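Local coordinates for protein 3-deoxy-D-manno-octulosonate 8-phosphate phosphatase KdsC (PDB 4NAV) that probably hydrolyses 3-deoxy-D-manno-octulosonate 8-phosphate to KDO and inorganic phosphate, a magnesium-dependent step in lipopolysaccharide biosynthesis, at residues A[21-26]-A[57-62]; A[15-20]-A[163-168]. All blocks are in the same frame, centred on the assembly; numbering follows the deposited sequence.

Contact 1 of 2, residues A[21-26]-A[57-62]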
loop_
_atom_site.group_PDB
_atom_site.type_symbol
_atom_site.label_atom_id
_atom_site.label_comp_id
_atom_site.label_asym_id
_atom_site.label_seq_id
_atom_site.Cartn_x
_atom_site.Cartn_y
_atom_site.Cartn_z
ATOM N N ARG A 21 -8.978 23.459 21.547
ATOM C CA ARG A 21 -8.761 24.656 20.748
ATOM C C ARG A 21 -7.530 24.547 19.893
ATOM O O ARG A 21 -7.345 25.326 18.942
ATOM C CB ARG A 21 -8.610 25.863 21.669
ATOM C CG ARG A 21 -9.782 26.030 22.632
ATOM C CD ARG A 21 -11.065 26.605 22.087
ATOM N NE ARG A 21 -11.187 26.679 20.631
ATOM C CZ ARG A 21 -12.215 26.274 19.865
ATOM N NH1 ARG A 21 -13.283 25.627 20.330
ATOM N NH2 ARG A 21 -12.162 26.513 18.560
ATOM N N LEU A 22 -6.653 23.623 20.247
ATOM C CA LEU A 22 -5.438 23.419 19.463
ATOM C C LEU A 22 -5.281 21.929 19.265
ATOM O O LEU A 22 -5.307 21.151 20.221
ATOM C CB LEU A 22 -4.244 24.025 20.180
ATOM C CG LEU A 22 -2.868 23.643 19.621
ATOM C CD1 LEU A 22 -2.643 24.313 18.284
ATOM C CD2 LEU A 22 -1.773 24.033 20.588
ATOM N N ALA A 23 -5.130 21.527 18.006
ATOM C CA ALA A 23 -4.971 20.108 17.650
ATOM C C ALA A 23 -3.629 19.923 16.973
ATOM O O ALA A 23 -3.387 20.504 15.913
ATOM C CB ALA A 23 -6.089 19.668 16.726
ATOM N N CYS A 24 -2.751 19.125 17.579
ATOM C CA CYS A 24 -1.408 18.915 17.037
ATOM C C CYS A 24 -1.269 17.500 16.589
ATOM O O CYS A 24 -1.764 16.601 17.246
ATOM C CB CYS A 24 -0.361 19.186 18.101
ATOM S SG CYS A 24 -0.453 20.832 18.810
ATOM N N PHE A 25 -0.545 17.280 15.500
ATOM C CA PHE A 25 -0.416 15.959 14.912
ATOM C C PHE A 25 1.021 15.655 14.560
ATOM O O PHE A 25 1.651 16.402 13.816
ATOM C CB PHE A 25 -1.233 15.890 13.632
ATOM C CG PHE A 25 -2.703 15.992 13.847
ATOM C CD1 PHE A 25 -3.507 14.856 13.858
ATOM C CD2 PHE A 25 -3.282 17.228 14.053
ATOM C CE1 PHE A 25 -4.866 14.951 14.054
ATOM C CE2 PHE A 25 -4.638 17.334 14.256
ATOM C CZ PHE A 25 -5.432 16.201 14.256
ATOM N N ASP A 26 1.529 14.524 15.055
ATOM C CA ASP A 26 2.747 13.936 14.514
ATOM C C ASP A 26 2.530 13.714 13.021
ATOM O O ASP A 26 1.404 13.646 12.549
ATOM C CB ASP A 26 3.015 12.579 15.176
ATOM C CG ASP A 26 4.386 12.015 14.837
ATOM O OD1 ASP A 26 5.345 12.834 14.810
ATOM O OD2 ASP A 26 4.503 10.776 14.612
ATOM N N LYS A 57 -8.875 20.461 7.537
ATOM C CA LYS A 57 -9.500 21.684 7.084
ATOM C C LYS A 57 -10.748 22.006 7.918
ATOM O O LYS A 57 -10.997 23.157 8.256
ATOM C CB LYS A 57 -9.895 21.555 5.618
ATOM C CG LYS A 57 -8.751 21.779 4.665
ATOM C CD LYS A 57 -9.195 21.556 3.229
ATOM C CE LYS A 57 -8.041 21.820 2.270
ATOM N NZ LYS A 57 -8.306 21.446 0.851
ATOM N N GLN A 58 -11.499 20.974 8.277
ATOM C CA GLN A 58 -12.753 21.180 8.964
ATOM C C GLN A 58 -12.533 21.646 10.367
ATOM O O GLN A 58 -13.288 22.501 10.868
ATOM C CB GLN A 58 -13.523 19.913 8.967
ATOM C CG GLN A 58 -13.711 19.412 7.572
ATOM C CD GLN A 58 -14.962 19.885 6.967
ATOM O OE1 GLN A 58 -14.978 20.842 6.182
ATOM N NE2 GLN A 58 -16.064 19.243 7.362
ATOM N N LEU A 59 -11.494 21.106 11.001
ATOM C CA LEU A 59 -11.023 21.647 12.270
ATOM C C LEU A 59 -10.648 23.117 12.118
ATOM O O LEU A 59 -11.098 23.958 12.890
ATOM C CB LEU A 59 -9.829 20.882 12.787
ATOM C CG LEU A 59 -10.062 19.502 13.370
ATOM C CD1 LEU A 59 -8.775 18.985 13.950
ATOM C CD2 LEU A 59 -11.144 19.483 14.450
ATOM N N GLU A 60 -9.875 23.444 11.089
ATOM C CA GLU A 60 -9.501 24.826 10.923
ATOM C C GLU A 60 -10.794 25.662 10.706
ATOM O O GLU A 60 -10.999 26.679 11.353
ATOM C CB GLU A 60 -8.462 25.015 9.815
ATOM C CG GLU A 60 -7.591 26.275 9.962
ATOM C CD GLU A 60 -6.519 26.198 11.066
ATOM O OE1 GLU A 60 -5.937 25.114 11.288
ATOM O OE2 GLU A 60 -6.263 27.252 11.709
ATOM N N HIS A 61 -11.668 25.191 9.827
ATOM C CA HIS A 61 -12.917 25.860 9.504
ATOM C C HIS A 61 -13.818 26.046 10.719
ATOM O O HIS A 61 -14.609 27.004 10.775
ATOM C CB HIS A 61 -13.638 25.044 8.433
ATOM C CG HIS A 61 -14.684 25.789 7.683
ATOM N ND1 HIS A 61 -16.010 25.783 8.049
ATOM C CD2 HIS A 61 -14.595 26.554 6.573
ATOM C CE1 HIS A 61 -16.693 26.522 7.199
ATOM N NE2 HIS A 61 -15.860 26.996 6.289
ATOM N N ALA A 62 -13.669 25.165 11.698
ATOM C CA ALA A 62 -14.394 25.289 12.944
ATOM C C ALA A 62 -13.602 26.037 14.010
ATOM O O ALA A 62 -13.946 26.017 15.199
ATOM C CB ALA A 62 -14.749 23.936 13.454
#
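Ala23 and Leu59 mark the closest backbone approach, their CA atoms 8.2 Å apart, where strand 22-25 passes the last turn of helix 50-61. This is strand-on-helix packing in the Rossmann-like core of a haloacid dehalogenase (HAD) phosphatase. Strand 22-25 is central in the parallel sheet, and helix 50-61 leads into its neighbour 65-70, closing a beta-alpha-beta crossover. Side chains alternate along the strand, and Ala23 and Phe25 are the two that point at the helix. Leu59 answers them with a single branch. Its CG lies anti to the carbonyl carbon (chi1 -74°) and CD1 continues the extended line from CA (chi2 -174°), which carries that methyl to the sheet. CD1 comes to 3.9 Å from Ala23 CB and also meets the rim of the Phe25 ring, near the ring plane, at CZ (4.4 Å). Next after Phe25 comes Asp26, a predicted magnesium ligand in the probable DxDxT motif of the family; its OD1 forms a salt bridge with Lys95. At the other end Arg21 bends back at chi2 and chi3 towards the helix C terminus. Its NH2 makes a weak hydrogen bond to Gly63 O, while Ala62 O lies at the guanidinium edge, in its plane, 3.8 Å from NH2.

Contact 2 of 2, residues A[15-20]-A[163-168]; sequences DRAARV and CDVVLA
Ala17 and Val166 bring the two segments together: their CA atoms are 5.1 Å apart, and the small Ala17 side chain faces the helix. Val166, on helix 158-169, gives the larger share on its side. Its CB comes no nearer than 4.5 Å, to Ala17 O; from there the side chain forks into two methyls that meet different parts of the facing segment. CG1 is anti to the backbone nitrogen (chi1 172°), and this torsion directs it to the turn that follows helix 11-17; there it lies 3.9 Å from Ala17 O and 4.3 Å from Val20 CB. CG2, the other branch, reaches Ala17 CB, also at 4.3 Å. Ala17 CB therefore sits beside two neighbouring valines of the helix, since Val165 CG1 approaches it from the preceding position at 4.1 Å. The side-chain contacts are apolar, and Val166 CG1 also rests against the Ala17 carbonyl oxygen; all four residues are buried.

The carbonyl next to this patch has polar partners of its own. Ala17 O accepts a weak bond from Val20 N (3.4 Å), closing the type I turn from Ala17 to Val20, and a second hydrogen bond from Gln170 NE2. The same NE2 also bonds Val20 O, so the side chain of Gln170, just past helix 158-169, clasps both ends of the turn. Leu131 touches Ala17 and Val20, and Leu114 touches Val20 and Val166, which places the patch against the sheet. Lying away from the predicted metal and substrate sites, the arrangement is structural packing within the HAD-type Rossmann-like fold: a short N-terminal helix and its turn into the first strand, laid against a C-terminal helix that covers the parallel sheet.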
loop_
_atom_site.group_PDB
_atom_site.type_symbol
_atom_site.label_atom_id
_atom_site.label_comp_id
_atom_site.label_asym_id
_atom_site.label_seq_id
_atom_site.Cartn_x
_atom_site.Cartn_y
_atom_site.Cartn_z
ATOM N N ASP A 15 -15.986 15.249 26.759
ATOM C CA ASP A 15 -15.865 16.538 27.420
ATOM C C ASP A 15 -14.522 17.217 27.131
ATOM O O ASP A 15 -14.475 18.431 27.038
ATOM C CB ASP A 15 -16.047 16.413 28.934
ATOM C CG ASP A 15 -17.425 15.931 29.310
ATOM O OD1 ASP A 15 -18.399 16.199 28.573
ATOM O OD2 ASP A 15 -17.525 15.212 30.323
ATOM N N ARG A 16 -13.444 16.443 27.003
ATOM C CA ARG A 16 -12.154 17.034 26.718
ATOM C C ARG A 16 -12.112 17.458 25.283
ATOM O O ARG A 16 -11.603 18.533 24.973
ATOM C CB ARG A 16 -11.025 16.073 26.992
ATOM C CG ARG A 16 -10.866 15.778 28.462
ATOM C CD ARG A 16 -9.634 14.937 28.720
ATOM N NE ARG A 16 -9.983 14.015 29.779
ATOM C CZ ARG A 16 -9.947 12.691 29.695
ATOM N NH1 ARG A 16 -9.449 12.076 28.616
ATOM N NH2 ARG A 16 -10.369 11.968 30.725
ATOM N N ALA A 17 -12.702 16.641 24.412
ATOM C CA ALA A 17 -12.723 16.937 22.994
ATOM C C ALA A 17 -13.510 18.217 22.712
ATOM O O ALA A 17 -13.175 18.964 21.793
ATOM C CB ALA A 17 -13.316 15.772 22.224
ATOM N N ALA A 18 -14.550 18.451 23.501
ATOM C CA ALA A 18 -15.365 19.667 23.402
ATOM C C ALA A 18 -14.605 20.953 23.691
ATOM O O ALA A 18 -15.038 22.019 23.264
ATOM C CB ALA A 18 -16.579 19.587 24.328
ATOM N N ARG A 19 -13.519 20.885 24.440
ATOM C CA ARG A 19 -12.796 22.103 24.788
ATOM C C ARG A 19 -11.464 22.246 24.058
ATOM O O ARG A 19 -10.668 23.097 24.377
ATOM C CB ARG A 19 -12.656 22.247 26.310
ATOM C CG ARG A 19 -11.843 21.211 27.042
ATOM C CD ARG A 19 -11.905 21.536 28.545
ATOM N NE ARG A 19 -11.725 20.435 29.489
ATOM C CZ ARG A 19 -10.642 19.664 29.654
ATOM N NH1 ARG A 19 -9.569 19.764 28.867
ATOM N NH2 ARG A 19 -10.665 18.740 30.609
ATOM N N VAL A 20 -11.248 21.390 23.069
ATOM C CA VAL A 20 -10.049 21.426 22.281
ATOM C C VAL A 20 -10.023 22.656 21.388
ATOM O O VAL A 20 -10.876 22.831 20.549
ATOM C CB VAL A 20 -9.942 20.169 21.394
ATOM C CG1 VAL A 20 -8.895 20.350 20.295
ATOM C CG2 VAL A 20 -9.646 18.958 22.250
ATOM N N CYS A 163 -10.589 14.053 14.028
ATOM C CA CYS A 163 -11.297 15.255 13.638
ATOM C C CYS A 163 -12.814 15.096 13.815
ATOM O O CYS A 163 -13.469 15.928 14.435
ATOM C CB CYS A 163 -10.948 15.606 12.216
ATOM S SG CYS A 163 -9.191 16.072 11.977
ATOM N N ASP A 164 -13.366 13.988 13.342
ATOM C CA ASP A 164 -14.808 13.778 13.452
ATOM C C ASP A 164 -15.309 13.804 14.902
ATOM O O ASP A 164 -16.319 14.452 15.207
ATOM C CB ASP A 164 -15.183 12.472 12.809
ATOM C CG ASP A 164 -14.969 12.471 11.305
ATOM O OD1 ASP A 164 -14.825 13.559 10.699
ATOM O OD2 ASP A 164 -15.003 11.370 10.714
ATOM N N VAL A 165 -14.545 13.212 15.816
ATOM C CA VAL A 165 -14.906 13.232 17.224
ATOM C C VAL A 165 -14.966 14.654 17.776
ATOM O O VAL A 165 -15.965 15.075 18.393
ATOM C CB VAL A 165 -13.906 12.417 18.050
ATOM C CG1 VAL A 165 -14.000 12.768 19.531
ATOM C CG2 VAL A 165 -14.127 10.923 17.803
ATOM N N VAL A 166 -13.904 15.411 17.490
ATOM C CA VAL A 166 -13.773 16.746 18.019
ATOM C C VAL A 166 -14.894 17.629 17.484
ATOM O O VAL A 166 -15.615 18.291 18.246
ATOM C CB VAL A 166 -12.403 17.315 17.675
ATOM C CG1 VAL A 166 -12.318 18.797 18.043
ATOM C CG2 VAL A 166 -11.341 16.577 18.444
ATOM N N LEU A 167 -15.053 17.608 16.169
ATOM C CA LEU A 167 -16.135 18.332 15.532
ATOM C C LEU A 167 -17.514 17.913 16.109
ATOM O O LEU A 167 -18.317 18.772 16.471
ATOM C CB LEU A 167 -16.082 18.105 14.041
ATOM C CG LEU A 167 -14.841 18.726 13.356
ATOM C CD1 LEU A 167 -14.697 18.245 11.930
ATOM C CD2 LEU A 167 -14.960 20.247 13.375
ATOM N N ALA A 168 -17.740 16.608 16.298
ATOM C CA ALA A 168 -19.020 16.176 16.855
ATOM C C ALA A 168 -19.202 16.721 18.284
ATOM O O ALA A 168 -20.265 17.185 18.644
ATOM C CB ALA A 168 -19.103 14.661 16.869
#

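Overall arrangement
From the N terminus the chain passes through helix 11-17 and a turn straight into strand 22-25, so the first halves of contacts 2 and 1 are consecutive. After the antiparallel hairpin 35-38/44-49, helix 50-61 returns to strand 22-25 and contact 1 closes the smaller loop. The remaining strands of the parallel sheet follow before helix 158-169 comes back to residues 15-20; contact 2 thus closes a long loop with contact 1 nested inside it. The two are joined directly: Leu59 CD2 lies 3.8 Å from Val166 CG1, helix to helix, and Ala62 CB, just past helix 50-61, 3.7 Å from Leu167 CD2. Together they join strand 22-25, and the turn leading into it, to helices 50-61 and 158-169.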